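Local coordinates for putative aminopeptidase (Leishmania major, PDB 5NTH), which probably removes amino acids from the N terminus of peptides as a manganese-dependent leucyl aminopeptidase of the M17 family, at residues A294-G299 / Y400-E405; N351-L356 / Q406-D411. All coordinates share one frame; numbering follows the deposited sequence.

Contact 1: residues A294-G299 / Y400-E405; sequences AMVGKG and YYATGE. With MN (manganese (II) ion), chain C.
Ala294, the first residue of 294-299 on strand 291-300, turns its methyl toward helix 391-404 and meets the methyl of Ala402 on the last turn of that helix, CB to CB 4.1 Å. Two alanines facing each other let strand and helix come close: Ala294 CA is 6.3 Å from Ala402 CA. Met295 points the other way, to the opposite face of the sheet, where it packs on Ile352 and Ile414 of the two flanking strands. Val296 returns to the helix side. Its CG1 is anti to the backbone N (chi1 -172°), which leaves CG2 beside that N and directed at Ala402, with Val296 CG2 to Ala402 CB at 4.0 Å. The single methyl of Ala402 thus touches both Ala294 and Val296, neighbours on one face of the strand, and the contact is purely apolar and buried. Helix 391-404 lies on the central mixed sheet of the M17 catalytic domain, an alpha/beta fold in which strand 291-300 runs parallel to its neighbours 349-361 and 412-417. The helix extends beyond this contact along the same strand, since Leu395 and Val399 also pack on Val296. Its final turn is held by Gly404 N to Tyr400 O at 2.7 Å and by Glu405 N to Tyr401 O at 3.0 Å. Beyond Gly297, Lys298 sends an extended side chain from the strand into the active site, where NZ binds a manganese ion at 2.0 Å. Asp303, Asp321 and Glu390 complete the protein ligands of this ion, and Lys298 also lines the pocket of the inhibitor actinonin.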
loop_
_atom_site.group_PDB
_atom_site.type_symbol
_atom_site.label_atom_id
_atom_site.label_comp_id
_atom_site.label_asym_id
_atom_site.label_seq_id
_atom_site.Cartn_x
_atom_site.Cartn_y
_atom_site.Cartn_z
ATOM N N ALA A 294 -36.744 -19.457 15.219
ATOM C CA ALA A 294 -36.518 -18.793 13.955
ATOM C C ALA A 294 -35.036 -18.821 13.674
ATOM O O ALA A 294 -34.204 -18.715 14.578
ATOM C CB ALA A 294 -37.029 -17.384 13.995
ATOM N N MET A 295 -34.719 -19.003 12.405
ATOM C CA MET A 295 -33.347 -19.011 11.945
ATOM C C MET A 295 -33.179 -17.973 10.829
ATOM O O MET A 295 -34.111 -17.719 10.072
ATOM C CB MET A 295 -32.996 -20.412 11.474
ATOM C CG MET A 295 -32.786 -21.403 12.608
ATOM S SD MET A 295 -32.152 -23.016 12.055
ATOM C CE MET A 295 -33.335 -23.468 10.782
ATOM N N VAL A 296 -32.001 -17.360 10.743
ATOM C CA VAL A 296 -31.731 -16.330 9.721
ATOM C C VAL A 296 -30.303 -16.428 9.216
ATOM O O VAL A 296 -29.364 -16.561 9.994
ATOM C CB VAL A 296 -31.941 -14.902 10.260
ATOM C CG1 VAL A 296 -31.849 -13.872 9.147
ATOM C CG2 VAL A 296 -33.293 -14.768 10.943
ATOM N N GLY A 297 -30.146 -16.329 7.903
ATOM C CA GLY A 297 -28.842 -16.491 7.287
ATOM C C GLY A 297 -28.529 -15.503 6.197
ATOM O O GLY A 297 -29.416 -15.126 5.410
ATOM N N LYS A 298 -27.256 -15.108 6.151
ATOM C CA LYS A 298 -26.738 -14.213 5.129
ATOM C C LYS A 298 -26.640 -14.983 3.820
ATOM O O LYS A 298 -25.816 -15.890 3.695
ATOM C CB LYS A 298 -25.367 -13.645 5.557
ATOM C CG LYS A 298 -24.634 -12.758 4.538
ATOM C CD LYS A 298 -23.346 -12.182 5.126
ATOM C CE LYS A 298 -22.265 -11.938 4.076
ATOM N NZ LYS A 298 -21.243 -10.883 4.379
ATOM N N GLY A 299 -27.504 -14.628 2.870
ATOM C CA GLY A 299 -27.460 -15.144 1.504
ATOM C C GLY A 299 -26.879 -14.153 0.489
ATOM O O GLY A 299 -27.500 -13.864 -0.551
ATOM N N TYR A 400 -35.617 -8.813 11.757
ATOM C CA TYR A 400 -36.864 -8.114 12.023
ATOM C C TYR A 400 -38.039 -8.873 11.416
ATOM O O TYR A 400 -39.020 -9.150 12.085
ATOM C CB TYR A 400 -36.862 -6.657 11.559
ATOM C CG TYR A 400 -38.123 -5.993 12.018
ATOM C CD1 TYR A 400 -38.234 -5.444 13.305
ATOM C CD2 TYR A 400 -39.262 -6.019 11.210
ATOM C CE1 TYR A 400 -39.442 -4.877 13.746
ATOM C CE2 TYR A 400 -40.475 -5.469 11.635
ATOM C CZ TYR A 400 -40.564 -4.896 12.899
ATOM O OH TYR A 400 -41.759 -4.375 13.307
ATOM N N TYR A 401 -37.949 -9.227 10.153
ATOM C CA TYR A 401 -38.985 -10.092 9.569
ATOM C C TYR A 401 -39.319 -11.312 10.423
ATOM O O TYR A 401 -40.473 -11.647 10.607
ATOM C CB TYR A 401 -38.597 -10.629 8.199
ATOM C CG TYR A 401 -39.712 -11.482 7.654
ATOM C CD1 TYR A 401 -40.757 -10.893 6.978
ATOM C CD2 TYR A 401 -39.766 -12.870 7.879
ATOM C CE1 TYR A 401 -41.823 -11.634 6.497
ATOM C CE2 TYR A 401 -40.837 -13.630 7.402
ATOM C CZ TYR A 401 -41.871 -12.998 6.703
ATOM O OH TYR A 401 -42.974 -13.671 6.210
ATOM N N ALA A 402 -38.293 -12.004 10.882
ATOM C CA ALA A 402 -38.470 -13.282 11.547
ATOM C C ALA A 402 -39.022 -13.085 12.945
ATOM O O ALA A 402 -39.772 -13.933 13.426
ATOM C CB ALA A 402 -37.166 -14.033 11.606
ATOM N N THR A 403 -38.668 -11.969 13.583
ATOM C CA THR A 403 -39.123 -11.696 14.956
ATOM C C THR A 403 -40.362 -10.857 15.056
ATOM O O THR A 403 -41.021 -10.921 16.067
ATOM C CB THR A 403 -38.062 -10.990 15.804
ATOM O OG1 THR A 403 -37.660 -9.749 15.195
ATOM C CG2 THR A 403 -36.904 -11.892 15.987
ATOM N N GLY A 404 -40.657 -10.065 14.030
ATOM C CA GLY A 404 -41.771 -9.126 14.063
ATOM C C GLY A 404 -42.824 -9.209 12.974
ATOM O O GLY A 404 -43.799 -8.488 13.029
ATOM N N GLU A 405 -42.656 -10.054 11.974
ATOM C CA GLU A 405 -43.628 -10.110 10.881
ATOM C C GLU A 405 -44.308 -11.475 10.660
ATOM O O GLU A 405 -45.264 -11.592 9.889
ATOM C CB GLU A 405 -42.934 -9.635 9.615
ATOM C CG GLU A 405 -42.620 -8.149 9.640
ATOM C CD GLU A 405 -43.846 -7.282 9.433
ATOM O OE1 GLU A 405 -44.882 -7.850 9.028
ATOM O OE2 GLU A 405 -43.771 -6.040 9.654
HETATM MN MN MN C . -20.093 -10.320 2.843
#

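Contact 2: residues N351-L356 / Q406-D411; sequences NISVTL and QDFVPD
Phe408 has CG between its backbone N and carbonyl carbon (chi1 73°), a rotation that lays the ring over Asn351; CG of Asn351, anti to its carbonyl carbon, carries the amide toward the CG end of that ring. Asn351 CB sits over the centre of the ring in a CH-pi contact, 3.8 Å from the centroid and almost on the ring normal. The amide is stacked on the ring, its plane 17° from the ring's, and its ND2 is held by Asn292 OD1. Ser353 comes at the ring edge instead, near its plane, with CB 3.7 Å from Phe408 CZ. The hydroxyl of Ser353 accepts a hydrogen bond from Gln406, NE2 to OG 2.8 Å; the bond is bent, 143° at the hydrogen, and OG lies out of the amide plane. Gln406 NE2 also makes a weak bond to Ala402 O, so one amide nitrogen links strand and helix end. Asn351 and Ser353 stand on the same face of strand 349-361, and the loop folds over both. Loop 406-411 leads from helix 391-404 to strand 412-417, parallel to 349-361 with 291-300 between them, as in the crossovers of alpha/beta domains such as this M17 catalytic domain.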
loop_
_atom_site.group_PDB
_atom_site.type_symbol
_atom_site.label_atom_id
_atom_site.label_comp_id
_atom_site.label_asym_id
_atom_site.label_seq_id
_atom_site.Cartn_x
_atom_site.Cartn_y
_atom_site.Cartn_z
ATOM N N ASN A 351 -42.813 -24.486 16.270
ATOM C CA ASN A 351 -42.611 -23.841 14.974
ATOM C C ASN A 351 -41.173 -23.617 14.625
ATOM O O ASN A 351 -40.426 -23.091 15.446
ATOM C CB ASN A 351 -43.241 -22.475 14.979
ATOM C CG ASN A 351 -44.723 -22.553 15.072
ATOM O OD1 ASN A 351 -45.385 -22.929 14.099
ATOM N ND2 ASN A 351 -45.264 -22.225 16.243
ATOM N N ILE A 352 -40.792 -23.990 13.400
ATOM C CA ILE A 352 -39.467 -23.642 12.899
ATOM C C ILE A 352 -39.574 -22.838 11.621
ATOM O O ILE A 352 -40.405 -23.107 10.759
ATOM C CB ILE A 352 -38.548 -24.861 12.734
ATOM C CG1 ILE A 352 -37.110 -24.404 12.440
ATOM C CG2 ILE A 352 -39.067 -25.806 11.666
ATOM C CD1 ILE A 352 -36.062 -25.460 12.734
ATOM N N SER A 353 -38.700 -21.849 11.521
ATOM C CA SER A 353 -38.748 -20.829 10.478
ATOM C C SER A 353 -37.334 -20.685 9.968
ATOM O O SER A 353 -36.386 -20.753 10.741
ATOM C CB SER A 353 -39.227 -19.560 11.153
ATOM O OG SER A 353 -38.954 -18.401 10.427
ATOM N N VAL A 354 -37.154 -20.544 8.675
ATOM C CA VAL A 354 -35.814 -20.177 8.173
ATOM C C VAL A 354 -35.964 -19.043 7.197
ATOM O O VAL A 354 -36.787 -19.128 6.294
ATOM C CB VAL A 354 -35.008 -21.353 7.555
ATOM C CG1 VAL A 354 -35.765 -22.066 6.430
ATOM C CG2 VAL A 354 -33.642 -20.858 7.074
ATOM N N THR A 355 -35.177 -17.986 7.407
ATOM C CA THR A 355 -35.235 -16.792 6.577
ATOM C C THR A 355 -33.913 -16.604 5.815
ATOM O O THR A 355 -32.844 -16.458 6.395
ATOM C CB THR A 355 -35.588 -15.554 7.418
ATOM O OG1 THR A 355 -36.911 -15.708 7.942
ATOM C CG2 THR A 355 -35.556 -14.287 6.570
ATOM N N LEU A 356 -34.011 -16.607 4.502
ATOM C CA LEU A 356 -32.857 -16.382 3.661
ATOM C C LEU A 356 -32.789 -14.951 3.221
ATOM O O LEU A 356 -33.699 -14.465 2.536
ATOM C CB LEU A 356 -32.928 -17.279 2.445
ATOM C CG LEU A 356 -33.126 -18.720 2.868
ATOM C CD1 LEU A 356 -33.327 -19.584 1.634
ATOM C CD2 LEU A 356 -31.924 -19.182 3.681
ATOM N N GLN A 406 -43.820 -12.506 11.330
ATOM C CA GLN A 406 -44.436 -13.813 11.240
ATOM C C GLN A 406 -45.656 -13.893 12.152
ATOM O O GLN A 406 -45.839 -13.050 13.040
ATOM C CB GLN A 406 -43.410 -14.865 11.609
ATOM C CG GLN A 406 -42.229 -14.840 10.649
ATOM C CD GLN A 406 -41.577 -16.194 10.472
ATOM O OE1 GLN A 406 -41.826 -16.909 9.480
ATOM N NE2 GLN A 406 -40.733 -16.559 11.439
ATOM N N ASP A 407 -46.502 -14.896 11.917
ATOM C CA ASP A 407 -47.684 -15.117 12.776
ATOM C C ASP A 407 -47.441 -15.897 14.086
ATOM O O ASP A 407 -48.393 -16.250 14.754
ATOM C CB ASP A 407 -48.904 -15.641 11.967
ATOM C CG ASP A 407 -48.783 -17.118 11.460
ATOM O OD1 ASP A 407 -48.009 -17.982 11.985
ATOM O OD2 ASP A 407 -49.535 -17.420 10.486
ATOM N N PHE A 408 -46.178 -16.150 14.449
ATOM C CA PHE A 408 -45.777 -16.610 15.799
ATOM C C PHE A 408 -44.526 -15.829 16.233
ATOM O O PHE A 408 -43.773 -15.357 15.393
ATOM C CB PHE A 408 -45.452 -18.093 15.767
ATOM C CG PHE A 408 -44.134 -18.424 15.076
ATOM C CD1 PHE A 408 -44.066 -18.621 13.701
ATOM C CD2 PHE A 408 -42.947 -18.534 15.814
ATOM C CE1 PHE A 408 -42.844 -18.928 13.080
ATOM C CE2 PHE A 408 -41.736 -18.826 15.188
ATOM C CZ PHE A 408 -41.689 -19.033 13.822
ATOM N N VAL A 409 -44.273 -15.716 17.523
ATOM C CA VAL A 409 -43.102 -14.987 18.007
ATOM C C VAL A 409 -42.051 -15.995 18.349
ATOM O O VAL A 409 -42.312 -16.819 19.186
ATOM C CB VAL A 409 -43.410 -14.220 19.307
ATOM C CG1 VAL A 409 -42.141 -13.556 19.865
ATOM C CG2 VAL A 409 -44.500 -13.177 19.075
ATOM N N PRO A 410 -40.849 -15.921 17.756
ATOM C CA PRO A 410 -39.846 -16.907 18.175
ATOM C C PRO A 410 -39.422 -16.820 19.655
ATOM O O PRO A 410 -39.471 -15.751 20.267
ATOM C CB PRO A 410 -38.637 -16.594 17.276
ATOM C CG PRO A 410 -39.161 -15.752 16.189
ATOM C CD PRO A 410 -40.299 -14.987 16.766
ATOM N N ASP A 411 -39.032 -17.958 20.205
ATOM C CA ASP A 411 -38.398 -17.998 21.511
ATOM C C ASP A 411 -36.894 -18.094 21.447
ATOM O O ASP A 411 -36.220 -18.018 22.476
ATOM C CB ASP A 411 -38.931 -19.169 22.328
ATOM C CG ASP A 411 -40.445 -19.180 22.403
ATOM O OD1 ASP A 411 -41.049 -18.147 22.834
ATOM O OD2 ASP A 411 -41.013 -20.234 22.005
#

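How the contacts relate
Of the four segments, counted from the N terminus, the one on strand 291-300 comes first, followed by that on strand 349-361, then the end of helix 391-404 and the loop 406-411. Contact 1 closes a loop of 100 residues between 299 and 400; contact 2 closes one of 49 between 356 and 406. Their segments alternate, so the two closures cross. Strands 291-300 and 349-361 are parallel neighbours, joined by probable backbone hydrogen bonds, Met295 N to Ser353 O and Met295 O to Thr355 N, both 2.9 Å. Over the face that also carries helix 391-404, Pro410 CG packs on Ala294 CB at 3.5 Å. Helix end and following loop therefore lie on one face of two adjacent strands.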